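Local coordinates for protein nucleoporin GLE1 (PDB 6B4E) that works as a component of the nuclear pore complex in mRNA export, with enzyme-activating and inositol hexakisphosphate-binding activity, at residues 174-179 and 224-229; 186-191 and 236-241; 214-219 and 254-259. All coordinates share one frame; numbering follows the deposited sequence.

Contact 1: residues 174-179 and 224-229; sequences ERMGGI and TNTHFV
M176 and T226 meet obliquely: both methylene carbons of the methionine lean on one methyl. T226 CG2 lies 3.8 Å from M176 CG and 3.9 Å from M176 CB, and the sulfur takes no part in the touch. The bend at M176 chi2 (-59°) turns the thioether away from T226, and the side chain also packs on I230, a turn further along the opposing helix. On T226 the two branches have separate tasks. With CG2 anti to the backbone N, the methyl is directed at M176, while OG1 lies beside that N and is hydrogen-bonded to D173 OD2. The other oxygen of the same carboxylate takes N225 ND2, which ties helix 169-188 to the first turn of helix 225-264. That turn opens with a capping box, in which T224 is the N-cap. T224 OG1 accepts a weak bond from T226 N at 3.4 Å. In the reciprocal bond, T224 N points nearly straight at H227 ND1 (3.1 Å, 169°), although it approaches tilted from the imidazole plane. One turn after T226, V229 faces G177, with V229 CG1 4.4 Å from G177 CA. A beta carbon on G177 would sit tight against V229 CG1, so the lack of a side chain there probably helps the helices come this close, with G177 CA and V229 CA 6.0 Å apart.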
# COMPACT_ATOMS: atom_id res chain seq x y z
N GLU A 174 12.81 0.49 5.14
CA GLU A 174 12.86 0.98 3.77
C GLU A 174 12.03 0.10 2.85
O GLU A 174 11.37 0.62 1.93
CB GLU A 174 14.30 1.10 3.30
CG GLU A 174 15.03 2.28 3.99
CD GLU A 174 16.41 2.58 3.41
OE1 GLU A 174 16.89 1.82 2.54
OE2 GLU A 174 17.02 3.59 3.82
N ARG A 175 11.98 -1.21 3.11
CA ARG A 175 11.05 -2.09 2.40
C ARG A 175 9.60 -1.69 2.64
O ARG A 175 8.79 -1.62 1.70
CB ARG A 175 11.27 -3.55 2.81
CG ARG A 175 12.55 -4.16 2.34
CD ARG A 175 12.53 -5.68 2.46
NE ARG A 175 12.19 -6.18 3.80
CZ ARG A 175 11.01 -6.68 4.16
NH1 ARG A 175 10.01 -6.78 3.28
NH2 ARG A 175 10.81 -7.11 5.40
N MET A 176 9.23 -1.45 3.91
CA MET A 176 7.84 -1.09 4.18
C MET A 176 7.49 0.22 3.49
O MET A 176 6.39 0.37 2.94
CB MET A 176 7.59 -0.97 5.69
CG MET A 176 7.79 -2.26 6.48
SD MET A 176 6.73 -3.62 5.94
CE MET A 176 7.91 -4.55 4.97
N GLY A 177 8.41 1.19 3.51
CA GLY A 177 8.11 2.48 2.91
C GLY A 177 7.93 2.38 1.41
O GLY A 177 7.02 3.00 0.84
N GLY A 178 8.74 1.54 0.76
CA GLY A 178 8.61 1.37 -0.67
C GLY A 178 7.29 0.72 -1.05
O GLY A 178 6.60 1.16 -1.98
N ILE A 179 6.90 -0.33 -0.32
CA ILE A 179 5.62 -0.98 -0.60
C ILE A 179 4.47 -0.01 -0.39
O ILE A 179 3.57 0.12 -1.23
CB ILE A 179 5.43 -2.24 0.26
CG1 ILE A 179 6.52 -3.25 -0.03
CG2 ILE A 179 4.06 -2.86 -0.03
CD1 ILE A 179 6.53 -4.42 0.96
N THR A 224 5.83 2.30 16.34
CA THR A 224 7.27 2.19 16.19
C THR A 224 7.71 3.14 15.10
O THR A 224 6.89 3.83 14.48
CB THR A 224 7.69 0.75 15.85
OG1 THR A 224 7.22 0.43 14.54
CG2 THR A 224 7.10 -0.22 16.86
N ASN A 225 9.03 3.20 14.87
CA ASN A 225 9.53 4.10 13.84
C ASN A 225 8.88 3.82 12.49
O ASN A 225 8.68 4.74 11.70
CB ASN A 225 11.04 3.98 13.73
CG ASN A 225 11.62 4.89 12.66
OD1 ASN A 225 11.45 6.10 12.70
ND2 ASN A 225 12.33 4.30 11.71
N THR A 226 8.55 2.54 12.23
CA THR A 226 8.06 2.15 10.91
C THR A 226 6.73 2.83 10.58
O THR A 226 6.47 3.15 9.41
CB THR A 226 7.88 0.63 10.83
OG1 THR A 226 9.02 -0.03 11.44
CG2 THR A 226 7.75 0.20 9.40
N HIS A 227 5.87 3.03 11.57
CA HIS A 227 4.63 3.75 11.31
C HIS A 227 4.92 5.13 10.74
O HIS A 227 4.24 5.60 9.82
CB HIS A 227 3.81 3.89 12.58
CG HIS A 227 3.26 2.59 13.08
ND1 HIS A 227 3.96 1.78 13.95
CD2 HIS A 227 2.11 1.94 12.81
CE1 HIS A 227 3.24 0.70 14.21
NE2 HIS A 227 2.11 0.78 13.54
N PHE A 228 5.93 5.80 11.29
CA PHE A 228 6.26 7.13 10.81
C PHE A 228 6.91 7.07 9.44
O PHE A 228 6.66 7.94 8.60
CB PHE A 228 7.18 7.84 11.81
CG PHE A 228 6.51 8.18 13.12
CD1 PHE A 228 5.67 9.27 13.21
CD2 PHE A 228 6.71 7.40 14.24
CE1 PHE A 228 5.05 9.59 14.41
CE2 PHE A 228 6.10 7.72 15.44
CZ PHE A 228 5.27 8.82 15.52
N VAL A 229 7.74 6.05 9.21
CA VAL A 229 8.35 5.87 7.90
C VAL A 229 7.27 5.71 6.83
O VAL A 229 7.32 6.37 5.80
CB VAL A 229 9.32 4.67 7.92
CG1 VAL A 229 9.82 4.38 6.50
CG2 VAL A 229 10.50 4.97 8.81

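Contact 2: residues 186-191 and 236-241; sequences ITRLQL and DAAAVQ
The carbonyl oxygen of A237 is gripped by two nitrogens of R188, approaching side-on. R188 NE gives the shorter, straighter bond to A237 O (2.9 Å, 161°), and R188 NH2 adds a longer one at 3.2 Å. The oxygen lies at the edge of the guanidinium, close to its plane. Over one face rests the Q241 amide. The two planes are only 15° apart, and Q241 NE2 stands 3.7 Å above the guanidinium of R188, over its centre. Q241 OE1 lies over the same face and is not hydrogen-bonded to R188 NE. Further back the aliphatic parts pack, R188 CB on Q241 CB and R188 CG on A238 CB, each pair 3.7 Å apart. R188, in the last turn of helix 169-188, has CG between its own backbone N and carbonyl carbon (chi1 64°), which sends the chain across to the kink of helix 225-264. There the N atoms of V240 and Q241 make no bond to the preceding turn. A water bound to D236 O at 2.8 Å also meets R188 NH2, weakly. A leucine in place of R188 would probably leave A237 O without its two donors and the Q241 amide without its stacking partner. R188 thus probably makes up in part for the bond that A237 O would take from Q241 N in a regular helix, and its charge is likely to polarise that carbonyl.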
# COMPACT_ATOMS: atom_id res chain seq x y z
N ILE A 186 -1.43 4.26 -5.88
CA ILE A 186 -2.60 3.64 -6.48
C ILE A 186 -3.88 4.26 -5.93
O ILE A 186 -4.84 4.49 -6.68
CB ILE A 186 -2.56 2.11 -6.28
CG1 ILE A 186 -1.42 1.51 -7.12
CG2 ILE A 186 -3.90 1.48 -6.64
CD1 ILE A 186 -1.14 0.04 -6.89
N THR A 187 -3.93 4.54 -4.62
CA THR A 187 -5.17 5.06 -4.06
C THR A 187 -5.49 6.46 -4.56
O THR A 187 -6.67 6.85 -4.52
CB THR A 187 -5.16 5.08 -2.52
OG1 THR A 187 -4.22 6.03 -2.02
CG2 THR A 187 -4.90 3.69 -1.92
N ARG A 188 -4.51 7.23 -5.03
CA ARG A 188 -4.76 8.61 -5.44
C ARG A 188 -4.71 8.80 -6.96
O ARG A 188 -4.94 9.91 -7.45
CB ARG A 188 -3.79 9.56 -4.72
CG ARG A 188 -2.29 9.43 -5.01
CD ARG A 188 -1.88 9.93 -6.38
NE ARG A 188 -0.48 10.36 -6.34
CZ ARG A 188 0.17 10.94 -7.34
NH1 ARG A 188 -0.42 11.16 -8.49
NH2 ARG A 188 1.45 11.30 -7.16
N LEU A 189 -4.46 7.74 -7.72
CA LEU A 189 -4.60 7.79 -9.16
C LEU A 189 -6.05 7.58 -9.57
O LEU A 189 -6.79 6.83 -8.93
CB LEU A 189 -3.75 6.71 -9.84
CG LEU A 189 -2.23 6.85 -9.77
CD1 LEU A 189 -1.58 5.56 -10.24
CD2 LEU A 189 -1.75 8.01 -10.62
N GLN A 190 -6.45 8.25 -10.64
CA GLN A 190 -7.75 7.98 -11.26
C GLN A 190 -7.61 6.85 -12.27
O GLN A 190 -6.56 6.67 -12.89
CB GLN A 190 -8.30 9.21 -11.98
CG GLN A 190 -8.44 10.44 -11.11
CD GLN A 190 -9.59 10.32 -10.13
OE1 GLN A 190 -10.57 9.63 -10.40
NE2 GLN A 190 -9.46 10.99 -9.00
N LEU A 191 -8.69 6.11 -12.43
CA LEU A 191 -8.70 5.10 -13.46
C LEU A 191 -8.47 5.74 -14.82
O LEU A 191 -8.92 6.86 -15.08
CB LEU A 191 -10.04 4.35 -13.46
CG LEU A 191 -10.32 3.42 -12.28
CD1 LEU A 191 -11.73 2.86 -12.40
CD2 LEU A 191 -9.29 2.30 -12.24
N ASP A 236 4.71 11.72 0.72
CA ASP A 236 5.40 12.10 -0.51
C ASP A 236 4.65 11.61 -1.74
O ASP A 236 4.74 12.24 -2.80
CB ASP A 236 6.83 11.54 -0.51
CG ASP A 236 7.79 12.34 0.35
OD1 ASP A 236 8.70 11.71 0.92
OD2 ASP A 236 7.67 13.57 0.44
N ALA A 237 3.95 10.48 -1.63
CA ALA A 237 3.22 9.90 -2.75
C ALA A 237 1.80 10.45 -2.95
O ALA A 237 1.30 10.39 -4.07
CB ALA A 237 3.09 8.38 -2.56
N ALA A 238 1.13 10.94 -1.89
CA ALA A 238 -0.31 11.15 -1.99
C ALA A 238 -0.86 12.32 -1.18
O ALA A 238 -2.06 12.58 -1.29
CB ALA A 238 -1.04 9.86 -1.57
N ALA A 239 -0.06 13.05 -0.40
CA ALA A 239 -0.66 14.08 0.46
C ALA A 239 -1.38 15.16 -0.35
O ALA A 239 -2.47 15.61 0.04
CB ALA A 239 0.40 14.71 1.36
N VAL A 240 -0.80 15.59 -1.47
CA VAL A 240 -1.45 16.61 -2.30
C VAL A 240 -2.85 16.17 -2.69
O VAL A 240 -3.82 16.94 -2.61
CB VAL A 240 -0.58 16.89 -3.54
CG1 VAL A 240 -1.40 17.61 -4.62
CG2 VAL A 240 0.64 17.69 -3.12
N GLN A 241 -2.98 14.92 -3.14
CA GLN A 241 -4.26 14.43 -3.63
C GLN A 241 -5.22 14.11 -2.49
O GLN A 241 -6.44 14.19 -2.67
CB GLN A 241 -4.04 13.20 -4.50
CG GLN A 241 -3.31 13.48 -5.78
CD GLN A 241 -1.81 13.64 -5.59
OE1 GLN A 241 -1.21 13.13 -4.64
NE2 GLN A 241 -1.18 14.34 -6.53
O HOH W 1 3.51 12.47 -5.35

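Contact 3: residues 214-219 and 254-259; sequences RICNTP and LILIGE
No flat group carries the meeting of C216 with L256 and I257; there is no face or edge to assign, and the contact consists of one sulfur set against two methyl groups. C216 SG lies 3.3 Å from I257 CG2 and 3.5 Å from L256 CD2. The angle at C216 SG between I257 CG2 and L256 CD2 is about 117°, so the thiol fits between successive residues of helix 225-264 and does not lean on one alone. The approach to I257 CG2 is tight. L256 CD2 also reaches C216 CB at 3.7 Å and so lies alongside the cysteine rather than just at its end.

Each partner presents a single branch. In I257 the CG1 arm occupies the position between backbone N and carbonyl carbon (chi1 59°), and this leaves CG2 as the branch that meets the sulfur while CG1 and CD1 lead off elsewhere. L256 CG is anti to its backbone N (chi1 -169°), which brings CD2 across to the cysteine. The turn of helix 225-264 at 256-259 is of the wider pi type. C216 lies in the last turn of helix 206-216, where the chain is tied back by T218: its hydroxyl donates to R214 O at 2.6 Å, and T218 N bonds to I215 O at 3.1 Å. This buried, apolar touch joins the two helices within the C-terminal, GLE1-like part of the protein, which is built without strands.

The chain of another protein in the assembly covers this contact, consistent with the partner-binding role of the region. It packs apolar side chains on C216 and L256, and its acidic side chain pairs with R214 NE. Helix 4-30 lies against R214 and N217, while helix 271-284 packs on L254 and I255 through W283.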
# COMPACT_ATOMS: atom_id res chain seq x y z
N ARG A 214 -6.43 4.66 11.21
CA ARG A 214 -6.19 3.48 12.03
C ARG A 214 -4.88 3.58 12.79
O ARG A 214 -4.78 3.12 13.94
CB ARG A 214 -6.21 2.23 11.15
CG ARG A 214 -7.63 1.92 10.68
CD ARG A 214 -7.67 0.89 9.58
NE ARG A 214 -9.05 0.74 9.13
CZ ARG A 214 -9.45 -0.01 8.12
NH1 ARG A 214 -8.60 -0.75 7.43
NH2 ARG A 214 -10.74 -0.01 7.79
N ILE A 215 -3.84 4.12 12.15
CA ILE A 215 -2.59 4.35 12.87
C ILE A 215 -2.79 5.37 13.98
O ILE A 215 -2.32 5.18 15.10
CB ILE A 215 -1.48 4.77 11.88
CG1 ILE A 215 -1.13 3.59 10.96
CG2 ILE A 215 -0.24 5.22 12.64
CD1 ILE A 215 -0.12 3.92 9.86
N CYS A 216 -3.55 6.44 13.70
CA CYS A 216 -3.84 7.41 14.75
C CYS A 216 -4.69 6.82 15.87
O CYS A 216 -4.70 7.38 16.97
CB CYS A 216 -4.54 8.63 14.18
SG CYS A 216 -3.42 9.71 13.27
N ASN A 217 -5.39 5.72 15.62
CA ASN A 217 -6.21 5.10 16.65
C ASN A 217 -5.51 3.92 17.31
O ASN A 217 -6.08 3.29 18.20
CB ASN A 217 -7.54 4.64 16.05
CG ASN A 217 -8.43 5.82 15.65
OD1 ASN A 217 -8.24 6.95 16.12
ND2 ASN A 217 -9.41 5.55 14.79
N THR A 218 -4.27 3.63 16.92
CA THR A 218 -3.54 2.47 17.42
C THR A 218 -2.97 2.77 18.80
O THR A 218 -2.44 3.87 19.02
CB THR A 218 -2.42 2.12 16.44
OG1 THR A 218 -3.01 1.64 15.23
CG2 THR A 218 -1.48 1.07 16.97
N PRO A 219 -3.07 1.85 19.77
CA PRO A 219 -2.45 2.07 21.08
C PRO A 219 -1.00 2.49 20.92
O PRO A 219 -0.22 1.86 20.20
CB PRO A 219 -2.58 0.70 21.76
CG PRO A 219 -3.74 0.07 21.12
CD PRO A 219 -3.70 0.51 19.69
N LEU A 254 -3.88 15.27 8.66
CA LEU A 254 -2.45 15.51 8.46
C LEU A 254 -1.83 16.20 9.66
O LEU A 254 -0.69 15.89 10.05
CB LEU A 254 -2.21 16.36 7.21
CG LEU A 254 -2.59 15.74 5.86
CD1 LEU A 254 -2.00 16.63 4.75
CD2 LEU A 254 -2.09 14.33 5.72
N ILE A 255 -2.55 17.15 10.27
CA ILE A 255 -2.07 17.76 11.50
C ILE A 255 -1.95 16.71 12.60
O ILE A 255 -1.01 16.73 13.40
CB ILE A 255 -3.00 18.91 11.91
CG1 ILE A 255 -2.92 20.03 10.86
CG2 ILE A 255 -2.67 19.43 13.32
CD1 ILE A 255 -3.98 21.08 10.99
N LEU A 256 -2.90 15.78 12.67
CA LEU A 256 -2.87 14.79 13.73
C LEU A 256 -1.64 13.90 13.59
O LEU A 256 -0.94 13.65 14.58
CB LEU A 256 -4.15 13.96 13.73
CG LEU A 256 -4.33 13.06 14.96
CD1 LEU A 256 -4.51 13.88 16.25
CD2 LEU A 256 -5.50 12.17 14.75
N ILE A 257 -1.32 13.43 12.37
CA ILE A 257 -0.14 12.57 12.23
C ILE A 257 1.15 13.38 12.34
O ILE A 257 2.14 12.92 12.92
CB ILE A 257 -0.16 11.74 10.92
CG1 ILE A 257 -0.22 12.58 9.63
CG2 ILE A 257 -1.27 10.74 10.97
CD1 ILE A 257 0.11 11.76 8.37
N GLY A 258 1.18 14.57 11.75
CA GLY A 258 2.44 15.29 11.64
C GLY A 258 2.84 16.06 12.87
O GLY A 258 4.03 16.23 13.15
N GLU A 259 1.86 16.57 13.63
CA GLU A 259 2.12 17.31 14.86
C GLU A 259 1.87 16.45 16.09
O GLU A 259 2.78 16.23 16.89
CB GLU A 259 1.24 18.57 14.93
CG GLU A 259 1.35 19.33 16.25
CD GLU A 259 2.78 19.80 16.54
OE1 GLU A 259 3.24 19.64 17.69
OE2 GLU A 259 3.43 20.33 15.62

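All three contacts use the long helix 225-264, in its first turn, at a kink some three turns on, and near its far end. Contacts 1 and 2 both join it to helix 169-188, with centres 18 Å apart, whereas contact 3 joins it to helix 206-216, which follows helix 169-188 in the chain. Contacts 1 and 3 are buried and rest on apolar touches; contact 2 is only partly buried, and its cross-helix bonds are polar, with water at hand. Contacts 1 and 3 adjoin directly, H227 CD2 lying 4.0 Å from I215 CG2. Although the most distant from the chain's centre, contact 3 is covered by another protein, which touches neither segment of the other two.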